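Uncharacterized conserved protein (Idiomarina loihiensis, PDB 2QSD) is of unknown function but belongs to the DUF1543 family and forms a two-chain assembly of mixed alpha and beta structure. Local coordinates at residues 68-74 with 156-162; 9-15 with 27-33; 105-109 with 120-124. All coordinates share one frame; numbering follows the deposited sequence.

Contact 1 (68-74 with 156-162)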
loop_
_atom_site.group_PDB
_atom_site.type_symbol
_atom_site.label_atom_id
_atom_site.label_comp_id
_atom_site.label_asym_id
_atom_site.label_seq_id
_atom_site.Cartn_x
_atom_site.Cartn_y
_atom_site.Cartn_z
ATOM N N GLY A 68 8.971 -11.582 -25.056
ATOM C CA GLY A 68 9.284 -11.705 -26.470
ATOM C C GLY A 68 8.374 -10.923 -27.400
ATOM O O GLY A 68 8.594 -10.915 -28.614
ATOM N N TYR A 69 7.360 -10.264 -26.837
ATOM C CA TYR A 69 6.405 -9.484 -27.623
ATOM C C TYR A 69 6.674 -7.989 -27.509
ATOM O O TYR A 69 6.918 -7.479 -26.421
ATOM C CB TYR A 69 4.961 -9.778 -27.191
ATOM C CG TYR A 69 4.464 -11.170 -27.527
ATOM C CD1 TYR A 69 3.705 -11.404 -28.674
ATOM C CD2 TYR A 69 4.738 -12.251 -26.690
ATOM C CE1 TYR A 69 3.242 -12.684 -28.987
ATOM C CE2 TYR A 69 4.282 -13.532 -26.994
ATOM C CZ TYR A 69 3.536 -13.738 -28.141
ATOM O OH TYR A 69 3.082 -15.002 -28.433
ATOM N N ARG A 70 6.616 -7.304 -28.647
ATOM C CA ARG A 70 6.710 -5.853 -28.731
ATOM C C ARG A 70 5.320 -5.229 -28.589
ATOM O O ARG A 70 4.352 -5.725 -29.164
ATOM C CB ARG A 70 7.332 -5.459 -30.072
ATOM C CG ARG A 70 7.500 -3.970 -30.316
ATOM C CD ARG A 70 8.336 -3.731 -31.550
ATOM N NE ARG A 70 8.280 -2.342 -31.991
ATOM C CZ ARG A 70 8.969 -1.850 -33.019
ATOM N NH1 ARG A 70 8.843 -0.570 -33.342
ATOM N NH2 ARG A 70 9.782 -2.632 -33.723
ATOM N N ILE A 71 5.239 -4.141 -27.826
ATOM C CA ILE A 71 3.978 -3.471 -27.552
ATOM C C ILE A 71 3.763 -2.346 -28.551
ATOM O O ILE A 71 4.620 -1.473 -28.709
ATOM C CB ILE A 71 3.937 -2.935 -26.099
ATOM C CG1 ILE A 71 4.050 -4.100 -25.111
ATOM C CG2 ILE A 71 2.662 -2.135 -25.845
ATOM C CD1 ILE A 71 4.487 -3.700 -23.731
ATOM N N HIS A 72 2.626 -2.386 -29.241
ATOM C CA HIS A 72 2.245 -1.321 -30.165
ATOM C C HIS A 72 1.025 -0.596 -29.633
ATOM O O HIS A 72 0.155 -1.213 -29.015
ATOM C CB HIS A 72 1.940 -1.880 -31.551
ATOM C CG HIS A 72 3.135 -2.438 -32.249
ATOM N ND1 HIS A 72 4.047 -1.642 -32.907
ATOM C CD2 HIS A 72 3.570 -3.713 -32.395
ATOM C CE1 HIS A 72 4.995 -2.403 -33.424
ATOM N NE2 HIS A 72 4.728 -3.664 -33.128
ATOM N N LEU A 73 0.972 0.709 -29.874
ATOM C CA LEU A 73 -0.151 1.531 -29.439
ATOM C C LEU A 73 -0.809 2.207 -30.633
ATOM O O LEU A 73 -0.146 2.906 -31.406
ATOM C CB LEU A 73 0.302 2.577 -28.414
ATOM C CG LEU A 73 0.980 2.052 -27.146
ATOM C CD1 LEU A 73 1.641 3.193 -26.385
ATOM C CD2 LEU A 73 0.009 1.278 -26.257
ATOM N N THR A 74 -2.113 1.987 -30.779
ATOM C CA THR A 74 -2.882 2.527 -31.905
ATOM C C THR A 74 -4.201 3.155 -31.454
ATOM O O THR A 74 -4.766 2.772 -30.423
ATOM C CB THR A 74 -3.182 1.441 -32.973
ATOM O OG1 THR A 74 -3.558 0.217 -32.327
ATOM C CG2 THR A 74 -1.964 1.192 -33.865
ATOM N N TYR A 156 -5.256 1.482 -28.010
ATOM C CA TYR A 156 -5.323 0.026 -27.982
ATOM C C TYR A 156 -3.927 -0.587 -27.941
ATOM O O TYR A 156 -3.007 -0.105 -28.600
ATOM C CB TYR A 156 -6.123 -0.502 -29.175
ATOM C CG TYR A 156 -7.604 -0.195 -29.096
ATOM C CD1 TYR A 156 -8.474 -1.046 -28.413
ATOM C CD2 TYR A 156 -8.136 0.949 -29.697
ATOM C CE1 TYR A 156 -9.835 -0.770 -28.332
ATOM C CE2 TYR A 156 -9.498 1.237 -29.622
ATOM C CZ TYR A 156 -10.340 0.370 -28.938
ATOM O OH TYR A 156 -11.687 0.638 -28.858
ATOM N N VAL A 157 -3.780 -1.639 -27.145
ATOM C CA VAL A 157 -2.514 -2.349 -27.008
ATOM C C VAL A 157 -2.530 -3.593 -27.892
ATOM O O VAL A 157 -3.359 -4.491 -27.703
ATOM C CB VAL A 157 -2.256 -2.759 -25.539
ATOM C CG1 VAL A 157 -0.991 -3.608 -25.418
ATOM C CG2 VAL A 157 -2.162 -1.527 -24.652
ATOM N N THR A 158 -1.626 -3.631 -28.869
ATOM C CA THR A 158 -1.450 -4.818 -29.702
ATOM C C THR A 158 -0.030 -5.348 -29.566
ATOM O O THR A 158 0.904 -4.585 -29.339
ATOM C CB THR A 158 -1.793 -4.566 -31.190
ATOM O OG1 THR A 158 -1.046 -3.449 -31.682
ATOM C CG2 THR A 158 -3.285 -4.293 -31.364
ATOM N N LEU A 159 0.118 -6.662 -29.710
ATOM C CA LEU A 159 1.393 -7.331 -29.493
ATOM C C LEU A 159 1.961 -7.945 -30.768
ATOM O O LEU A 159 1.213 -8.443 -31.606
ATOM C CB LEU A 159 1.249 -8.395 -28.399
ATOM C CG LEU A 159 0.735 -7.880 -27.050
ATOM C CD1 LEU A 159 0.440 -9.024 -26.116
ATOM C CD2 LEU A 159 1.717 -6.903 -26.401
ATOM N N GLU A 160 3.287 -7.895 -30.898
ATOM C CA GLU A 160 4.009 -8.475 -32.030
ATOM C C GLU A 160 5.257 -9.205 -31.529
ATOM O O GLU A 160 6.134 -8.590 -30.928
ATOM C CB GLU A 160 4.410 -7.374 -33.014
ATOM C CG GLU A 160 5.219 -7.856 -34.216
ATOM C CD GLU A 160 6.204 -6.815 -34.739
ATOM O OE1 GLU A 160 6.929 -7.116 -35.712
ATOM O OE2 GLU A 160 6.270 -5.702 -34.176
ATOM N N PHE A 161 5.334 -10.513 -31.773
ATOM C CA PHE A 161 6.497 -11.301 -31.380
ATOM C C PHE A 161 7.754 -10.905 -32.165
ATOM O O PHE A 161 7.766 -10.966 -33.392
ATOM C CB PHE A 161 6.213 -12.795 -31.544
ATOM C CG PHE A 161 7.335 -13.688 -31.071
ATOM C CD1 PHE A 161 7.450 -14.025 -29.727
ATOM C CD2 PHE A 161 8.269 -14.199 -31.973
ATOM C CE1 PHE A 161 8.486 -14.852 -29.280
ATOM C CE2 PHE A 161 9.308 -15.020 -31.538
ATOM C CZ PHE A 161 9.415 -15.351 -30.185
ATOM N N ASP A 162 8.801 -10.495 -31.446
ATOM C CA ASP A 162 10.106 -10.229 -32.058
ATOM C C ASP A 162 11.289 -10.834 -31.287
ATOM O O ASP A 162 12.441 -10.683 -31.692
ATOM C CB ASP A 162 10.317 -8.726 -32.319
ATOM C CG ASP A 162 10.370 -7.887 -31.040
ATOM O OD1 ASP A 162 10.344 -8.440 -29.917
ATOM O OD2 ASP A 162 10.444 -6.643 -31.167
HETATM O O HOH W 1 10.347 -5.529 -33.622
#
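His-72 and Glu-160 meet through their side chains on one face of a two-strand pairing. The ring NE2 donates to Glu-160 OE2 over 2.8 Å, nearly straight at 169°. The oxygen lies close to the ring plane of His-72 and is met on its anti side, somewhat out of the carboxylate plane. Glu-160 CG stands opposite its own backbone N (chi1 178°), and a bend at chi2 sets the carboxylate beside the ring. Arg-70 runs alongside Glu-160, but its NE stays 4.5 Å from OE2 and aims no N-H at it. A water instead joins Arg-70 NH2 to Asp-162 OD2, an oxygen also bound by His-65. The other face is mostly apolar. There the edge of the Phe-161 ring meets the face of the Tyr-69 ring in a T-shaped stack, centroids 5.6 Å apart and planes at 75°. Next along, Ile-71 CG1 packs on Leu-159 CD2 at 3.9 Å, and Leu-73 CD2 rests on Val-157 CG2. Leu-86 and Val-109 lie against Leu-159 on this side. Backbone bonds position both faces. Arg-70 N gives a 2.7 Å bond to Glu-160 O, and His-72 and Thr-74 pair in both directions with Thr-158 and Tyr-156. The alternation of hydrogen-bonded and non-hydrogen-bonded pairs is that of antiparallel strands; 69-74 and 155-161 are the inner two of a four-strand sheet.

Contact 2 (9-15 with 27-33)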
loop_
_atom_site.group_PDB
_atom_site.type_symbol
_atom_site.label_atom_id
_atom_site.label_comp_id
_atom_site.label_asym_id
_atom_site.label_seq_id
_atom_site.Cartn_x
_atom_site.Cartn_y
_atom_site.Cartn_z
ATOM N N LYS A 9 4.145 6.213 -25.709
ATOM C CA LYS A 9 4.794 5.203 -24.901
ATOM C C LYS A 9 3.815 4.673 -23.855
ATOM O O LYS A 9 2.992 5.422 -23.327
ATOM C CB LYS A 9 6.016 5.803 -24.212
ATOM C CG LYS A 9 7.162 6.194 -25.145
ATOM C CD LYS A 9 8.214 7.008 -24.388
ATOM C CE LYS A 9 9.427 7.326 -25.242
ATOM N NZ LYS A 9 9.100 8.254 -26.364
ATOM N N LEU A 10 3.896 3.378 -23.571
ATOM C CA LEU A 10 3.168 2.795 -22.455
ATOM C C LEU A 10 4.047 2.834 -21.207
ATOM O O LEU A 10 5.145 2.267 -21.181
ATOM C CB LEU A 10 2.741 1.351 -22.762
ATOM C CG LEU A 10 1.995 0.609 -21.643
ATOM C CD1 LEU A 10 0.627 1.234 -21.362
ATOM C CD2 LEU A 10 1.844 -0.867 -21.962
ATOM N N PHE A 11 3.558 3.516 -20.181
ATOM C CA PHE A 11 4.251 3.597 -18.911
ATOM C C PHE A 11 3.489 2.847 -17.832
ATOM O O PHE A 11 2.258 2.918 -17.752
ATOM C CB PHE A 11 4.393 5.045 -18.466
ATOM C CG PHE A 11 5.251 5.893 -19.362
ATOM C CD1 PHE A 11 4.664 6.775 -20.268
ATOM C CD2 PHE A 11 6.641 5.854 -19.263
ATOM C CE1 PHE A 11 5.447 7.598 -21.072
ATOM C CE2 PHE A 11 7.435 6.667 -20.068
ATOM C CZ PHE A 11 6.836 7.541 -20.975
ATOM N N LEU A 12 4.234 2.127 -17.006
ATOM C CA LEU A 12 3.699 1.577 -15.775
ATOM C C LEU A 12 4.256 2.421 -14.633
ATOM O O LEU A 12 5.465 2.485 -14.441
ATOM C CB LEU A 12 4.023 0.078 -15.694
ATOM C CG LEU A 12 4.563 -0.852 -14.592
ATOM C CD1 LEU A 12 4.357 -0.438 -13.154
ATOM C CD2 LEU A 12 3.993 -2.247 -14.817
ATOM N N VAL A 13 3.368 3.095 -13.904
ATOM C CA VAL A 13 3.768 4.047 -12.868
ATOM C C VAL A 13 3.318 3.602 -11.479
ATOM O O VAL A 13 2.217 3.082 -11.301
ATOM C CB VAL A 13 3.260 5.495 -13.156
ATOM C CG1 VAL A 13 3.821 6.025 -14.456
ATOM C CG2 VAL A 13 1.759 5.558 -13.217
ATOM N N TYR A 14 4.189 3.798 -10.500
ATOM C CA TYR A 14 3.893 3.460 -9.118
ATOM C C TYR A 14 3.700 4.781 -8.397
ATOM O O TYR A 14 4.625 5.584 -8.283
ATOM C CB TYR A 14 5.061 2.674 -8.537
ATOM C CG TYR A 14 4.896 2.135 -7.134
ATOM C CD1 TYR A 14 3.939 1.159 -6.841
ATOM C CD2 TYR A 14 5.743 2.557 -6.106
ATOM C CE1 TYR A 14 3.801 0.643 -5.553
ATOM C CE2 TYR A 14 5.619 2.046 -4.808
ATOM C CZ TYR A 14 4.646 1.092 -4.542
ATOM O OH TYR A 14 4.520 0.589 -3.271
ATOM N N VAL A 15 2.475 5.030 -7.956
ATOM C CA VAL A 15 2.144 6.318 -7.365
ATOM C C VAL A 15 1.726 6.155 -5.918
ATOM O O VAL A 15 1.323 5.069 -5.499
ATOM C CB VAL A 15 1.063 7.062 -8.170
ATOM C CG1 VAL A 15 1.601 7.444 -9.527
ATOM C CG2 VAL A 15 -0.191 6.205 -8.333
ATOM N N HIS A 27 -0.412 3.048 -1.930
ATOM C CA HIS A 27 0.226 3.016 -3.240
ATOM C C HIS A 27 -0.579 2.193 -4.243
ATOM O O HIS A 27 -1.150 1.172 -3.887
ATOM C CB HIS A 27 1.640 2.442 -3.125
ATOM C CG HIS A 27 2.552 3.260 -2.268
ATOM N ND1 HIS A 27 2.583 3.143 -0.894
ATOM C CD2 HIS A 27 3.456 4.216 -2.587
ATOM C CE1 HIS A 27 3.468 3.991 -0.405
ATOM N NE2 HIS A 27 4.010 4.655 -1.411
ATOM N N ASP A 28 -0.597 2.635 -5.495
ATOM C CA ASP A 28 -1.233 1.888 -6.578
ATOM C C ASP A 28 -0.350 1.905 -7.832
ATOM O O ASP A 28 0.498 2.784 -7.989
ATOM C CB ASP A 28 -2.624 2.471 -6.892
ATOM C CG ASP A 28 -3.483 1.542 -7.746
ATOM O OD1 ASP A 28 -3.232 0.321 -7.735
ATOM O OD2 ASP A 28 -4.416 2.028 -8.425
ATOM N N ILE A 29 -0.556 0.921 -8.705
ATOM C CA ILE A 29 0.088 0.850 -10.008
ATOM C C ILE A 29 -0.901 1.298 -11.077
ATOM O O ILE A 29 -2.006 0.758 -11.166
ATOM C CB ILE A 29 0.553 -0.590 -10.305
ATOM C CG1 ILE A 29 1.724 -0.982 -9.395
ATOM C CG2 ILE A 29 0.913 -0.774 -11.780
ATOM C CD1 ILE A 29 3.036 -0.392 -9.811
ATOM N N ARG A 30 -0.515 2.298 -11.868
ATOM C CA ARG A 30 -1.329 2.745 -13.000
ATOM C C ARG A 30 -0.627 2.472 -14.336
ATOM O O ARG A 30 0.605 2.515 -14.427
ATOM C CB ARG A 30 -1.664 4.241 -12.901
ATOM C CG ARG A 30 -2.244 4.730 -11.572
ATOM C CD ARG A 30 -3.479 3.948 -11.125
ATOM N NE ARG A 30 -4.586 4.034 -12.072
ATOM C CZ ARG A 30 -5.702 3.313 -11.989
ATOM N NH1 ARG A 30 -5.877 2.444 -10.998
ATOM N NH2 ARG A 30 -6.647 3.456 -12.904
ATOM N N PHE A 31 -1.423 2.194 -15.365
ATOM C CA PHE A 31 -0.936 2.132 -16.731
ATOM C C PHE A 31 -1.400 3.382 -17.451
ATOM O O PHE A 31 -2.580 3.718 -17.403
ATOM C CB PHE A 31 -1.446 0.877 -17.439
ATOM C CG PHE A 31 -0.818 -0.391 -16.938
ATOM C CD1 PHE A 31 -1.392 -1.100 -15.880
ATOM C CD2 PHE A 31 0.362 -0.870 -17.513
ATOM C CE1 PHE A 31 -0.801 -2.271 -15.404
ATOM C CE2 PHE A 31 0.959 -2.043 -17.049
ATOM C CZ PHE A 31 0.377 -2.745 -15.994
ATOM N N VAL A 32 -0.466 4.080 -18.095
ATOM C CA VAL A 32 -0.761 5.345 -18.775
ATOM C C VAL A 32 -0.026 5.437 -20.114
ATOM O O VAL A 32 1.033 4.825 -20.288
ATOM C CB VAL A 32 -0.408 6.588 -17.910
ATOM C CG1 VAL A 32 -1.435 6.798 -16.803
ATOM C CG2 VAL A 32 1.010 6.486 -17.331
ATOM N N VAL A 33 -0.594 6.195 -21.053
ATOM C CA VAL A 33 -0.027 6.345 -22.390
ATOM C C VAL A 33 0.196 7.813 -22.757
ATOM O O VAL A 33 -0.718 8.625 -22.665
ATOM C CB VAL A 33 -0.908 5.646 -23.463
ATOM C CG1 VAL A 33 -0.456 5.998 -24.878
ATOM C CG2 VAL A 33 -0.861 4.149 -23.291
#
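Strands 9-17 and 26-34 form a beta hairpin, and Phe-11, Val-13 and Val-15 pair with Val-32, Arg-30 and Asp-28 in its antiparallel register. Each of these pairs is hydrogen-bonded in both directions. Phe-11 N reaches Val-32 O at 2.8 Å, and Val-13 N reaches Arg-30 O at 2.9 Å with an angle of 175°. These alternate with the non-hydrogen-bonded pairs Leu-10 with Val-33, Leu-12 with Phe-31 and Tyr-14 with Ile-29. Their side chains share one face. Leu-12 straddles two neighbours: CD1 touches Ile-29 CD1 at 3.6 Å, while CD2 lies near CE2 and CZ of Phe-31. Ile-29 CD1 also meets the edge of the Tyr-14 ring, 3.5 Å from CD1 of that ring. Tyr-14 has its CG trans to the backbone N (chi1 -175°), which places the ring next to His-27. Its OH comes 3.4 Å from His-27 CB. The two rings are nearly parallel, planes at 9°, but offset so far that little ring area faces ring. On the other face, Val-13 CG2 packs on Arg-30 CB at 3.7 Å, and Val-32 CG2 reaches both Phe-11 CB and Val-13 CG1. Ile-44 of helix 41-47 lies against Val-15 and Val-32 here. Arg-30 bends back at chi2 and chi3, and its NH1 forms a 3.0 Å salt bridge with Asp-28 OD2, which lies near the guanidinium plane. NH1 also binds Gly-21 O of the second subunit, while Asp-28 OD1 accepts from Asn-23 N and Ile-24 N of that subunit. The charges of the pair thus probably balance each other where the hairpin meets its partner chain, and the buried carboxylate is satisfied from both subunits.

Contact 3 (105-109 with 120-124)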
loop_
_atom_site.group_PDB
_atom_site.type_symbol
_atom_site.label_atom_id
_atom_site.label_comp_id
_atom_site.label_asym_id
_atom_site.label_seq_id
_atom_site.Cartn_x
_atom_site.Cartn_y
_atom_site.Cartn_z
ATOM N N PHE A 105 4.414 -8.054 -8.097
ATOM C CA PHE A 105 3.597 -8.222 -9.303
ATOM C C PHE A 105 4.431 -8.558 -10.533
ATOM O O PHE A 105 5.663 -8.493 -10.495
ATOM C CB PHE A 105 2.743 -6.970 -9.577
ATOM C CG PHE A 105 3.539 -5.743 -9.927
ATOM C CD1 PHE A 105 3.838 -4.800 -8.952
ATOM C CD2 PHE A 105 3.980 -5.521 -11.232
ATOM C CE1 PHE A 105 4.568 -3.666 -9.267
ATOM C CE2 PHE A 105 4.710 -4.396 -11.553
ATOM C CZ PHE A 105 4.997 -3.463 -10.572
ATOM N N THR A 106 3.740 -8.892 -11.623
ATOM C CA THR A 106 4.367 -9.058 -12.937
ATOM C C THR A 106 3.411 -8.712 -14.085
ATOM O O THR A 106 2.207 -8.538 -13.880
ATOM C CB THR A 106 4.946 -10.485 -13.138
ATOM O OG1 THR A 106 5.775 -10.506 -14.307
ATOM C CG2 THR A 106 3.838 -11.510 -13.295
ATOM N N VAL A 107 3.974 -8.593 -15.286
ATOM C CA VAL A 107 3.201 -8.473 -16.513
ATOM C C VAL A 107 3.578 -9.648 -17.408
ATOM O O VAL A 107 4.759 -9.950 -17.576
ATOM C CB VAL A 107 3.455 -7.123 -17.233
ATOM C CG1 VAL A 107 2.639 -7.027 -18.520
ATOM C CG2 VAL A 107 3.113 -5.939 -16.317
ATOM N N VAL A 108 2.571 -10.332 -17.947
ATOM C CA VAL A 108 2.777 -11.483 -18.834
ATOM C C VAL A 108 1.905 -11.387 -20.085
ATOM O O VAL A 108 0.949 -10.607 -20.131
ATOM C CB VAL A 108 2.483 -12.855 -18.137
ATOM C CG1 VAL A 108 3.481 -13.153 -17.015
ATOM C CG2 VAL A 108 1.031 -12.939 -17.640
ATOM N N VAL A 109 2.238 -12.192 -21.092
ATOM C CA VAL A 109 1.437 -12.291 -22.310
ATOM C C VAL A 109 0.706 -13.633 -22.326
ATOM O O VAL A 109 1.335 -14.693 -22.234
ATOM C CB VAL A 109 2.307 -12.114 -23.578
ATOM C CG1 VAL A 109 1.504 -12.402 -24.839
ATOM C CG2 VAL A 109 2.878 -10.710 -23.630
ATOM N N ALA A 120 2.264 -16.528 -14.484
ATOM C CA ALA A 120 2.782 -15.617 -13.467
ATOM C C ALA A 120 3.306 -16.363 -12.238
ATOM O O ALA A 120 4.327 -15.976 -11.663
ATOM C CB ALA A 120 1.713 -14.617 -13.070
ATOM N N ARG A 121 2.603 -17.430 -11.855
ATOM C CA ARG A 121 2.987 -18.281 -10.726
ATOM C C ARG A 121 4.315 -18.992 -10.977
ATOM O O ARG A 121 5.159 -19.083 -10.080
ATOM C CB ARG A 121 1.891 -19.320 -10.447
ATOM C CG ARG A 121 0.672 -18.793 -9.691
ATOM C CD ARG A 121 -0.543 -19.703 -9.890
ATOM N NE ARG A 121 -1.726 -19.219 -9.174
ATOM C CZ ARG A 121 -2.979 -19.583 -9.441
ATOM N NH1 ARG A 121 -3.244 -20.438 -10.423
ATOM N NH2 ARG A 121 -3.979 -19.083 -8.726
ATOM N N ALA A 122 4.495 -19.463 -12.209
ATOM C CA ALA A 122 5.623 -20.315 -12.584
ATOM C C ALA A 122 6.972 -19.605 -12.690
ATOM O O ALA A 122 8.019 -20.257 -12.646
ATOM C CB ALA A 122 5.311 -21.051 -13.885
ATOM N N GLN A 123 6.958 -18.281 -12.823
ATOM C CA GLN A 123 8.206 -17.531 -12.997
ATOM C C GLN A 123 8.854 -17.022 -11.701
ATOM O O GLN A 123 9.845 -16.288 -11.750
ATOM C CB GLN A 123 8.058 -16.413 -14.045
ATOM C CG GLN A 123 6.888 -15.462 -13.845
ATOM C CD GLN A 123 6.845 -14.364 -14.896
ATOM O OE1 GLN A 123 6.893 -13.178 -14.568
ATOM N NE2 GLN A 123 6.763 -14.754 -16.165
ATOM N N PHE A 124 8.308 -17.418 -10.551
ATOM C CA PHE A 124 8.954 -17.142 -9.264
ATOM C C PHE A 124 10.145 -18.081 -9.064
ATOM O O PHE A 124 11.266 -17.629 -8.816
ATOM C CB PHE A 124 7.959 -17.255 -8.097
ATOM C CG PHE A 124 8.571 -16.987 -6.736
ATOM C CD1 PHE A 124 8.873 -15.686 -6.333
ATOM C CD2 PHE A 124 8.834 -18.038 -5.855
ATOM C CE1 PHE A 124 9.438 -15.435 -5.078
ATOM C CE2 PHE A 124 9.398 -17.797 -4.597
ATOM C CZ PHE A 124 9.699 -16.494 -4.209
#
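Thr-106 OG1 donates a hydrogen bond of 2.9 Å to Gln-123 OE1. The two side chains approach from opposite directions. The hydroxyl lies 24° out of the amide carbonyl plane, with a C=O...O angle of 153°. Thr-106 holds OG1 trans to its backbone N (chi1 -168°), which directs the hydroxyl at the amide. Gln-123 is extended beyond CG, so its amide reaches the strand from just after the helix. The methyl CG2 of Thr-106 touches Ala-120 CB at 3.8 Å, and also lies 3.7 Å from Gln-123 OE1. On the same side of the strand, Val-108 CG1 sits 3.7 Å from Gln-123 NE2, methyl against amide nitrogen. Replacing Thr-106 with valine would probably leave Gln-123 OE1 without its hydroxyl donor and let the amide turn. Strand 105-110 is an outer strand of a three-strand sheet. Its neighbour, strand 85-90, pairs with the backbone of Thr-106 and Val-108 and also meets Ala-120 through Val-89. At Ala-120 the helix packs on the sheet through a methyl group. Chemically, a single polar bond beside a few methyl contacts fixes the amide at one end and gives the helix end a light hold on the strand.

From the N terminus, contact 2 closes first, as a short hairpin loop between 9-15 and 27-33. Contact 1 opens later, at 68-74, and closes only at 156-162. Contact 3 is nested inside that long loop and joins strand 105-110 to the end of the helix that follows it. The three centres lie about 17 to 18 Å apart, yet every pair touches. Leu-73 CD1 reaches Val-33 CG1 at 3.8 Å, joining contacts 1 and 2. Val-109 packs against Tyr-69 and Leu-159 of contact 1. Phe-105 meets Ile-29 and Leu-12 of contact 2. Apolar side chains of strand 105-110 thus tie its own three-strand sheet to the other two sheets.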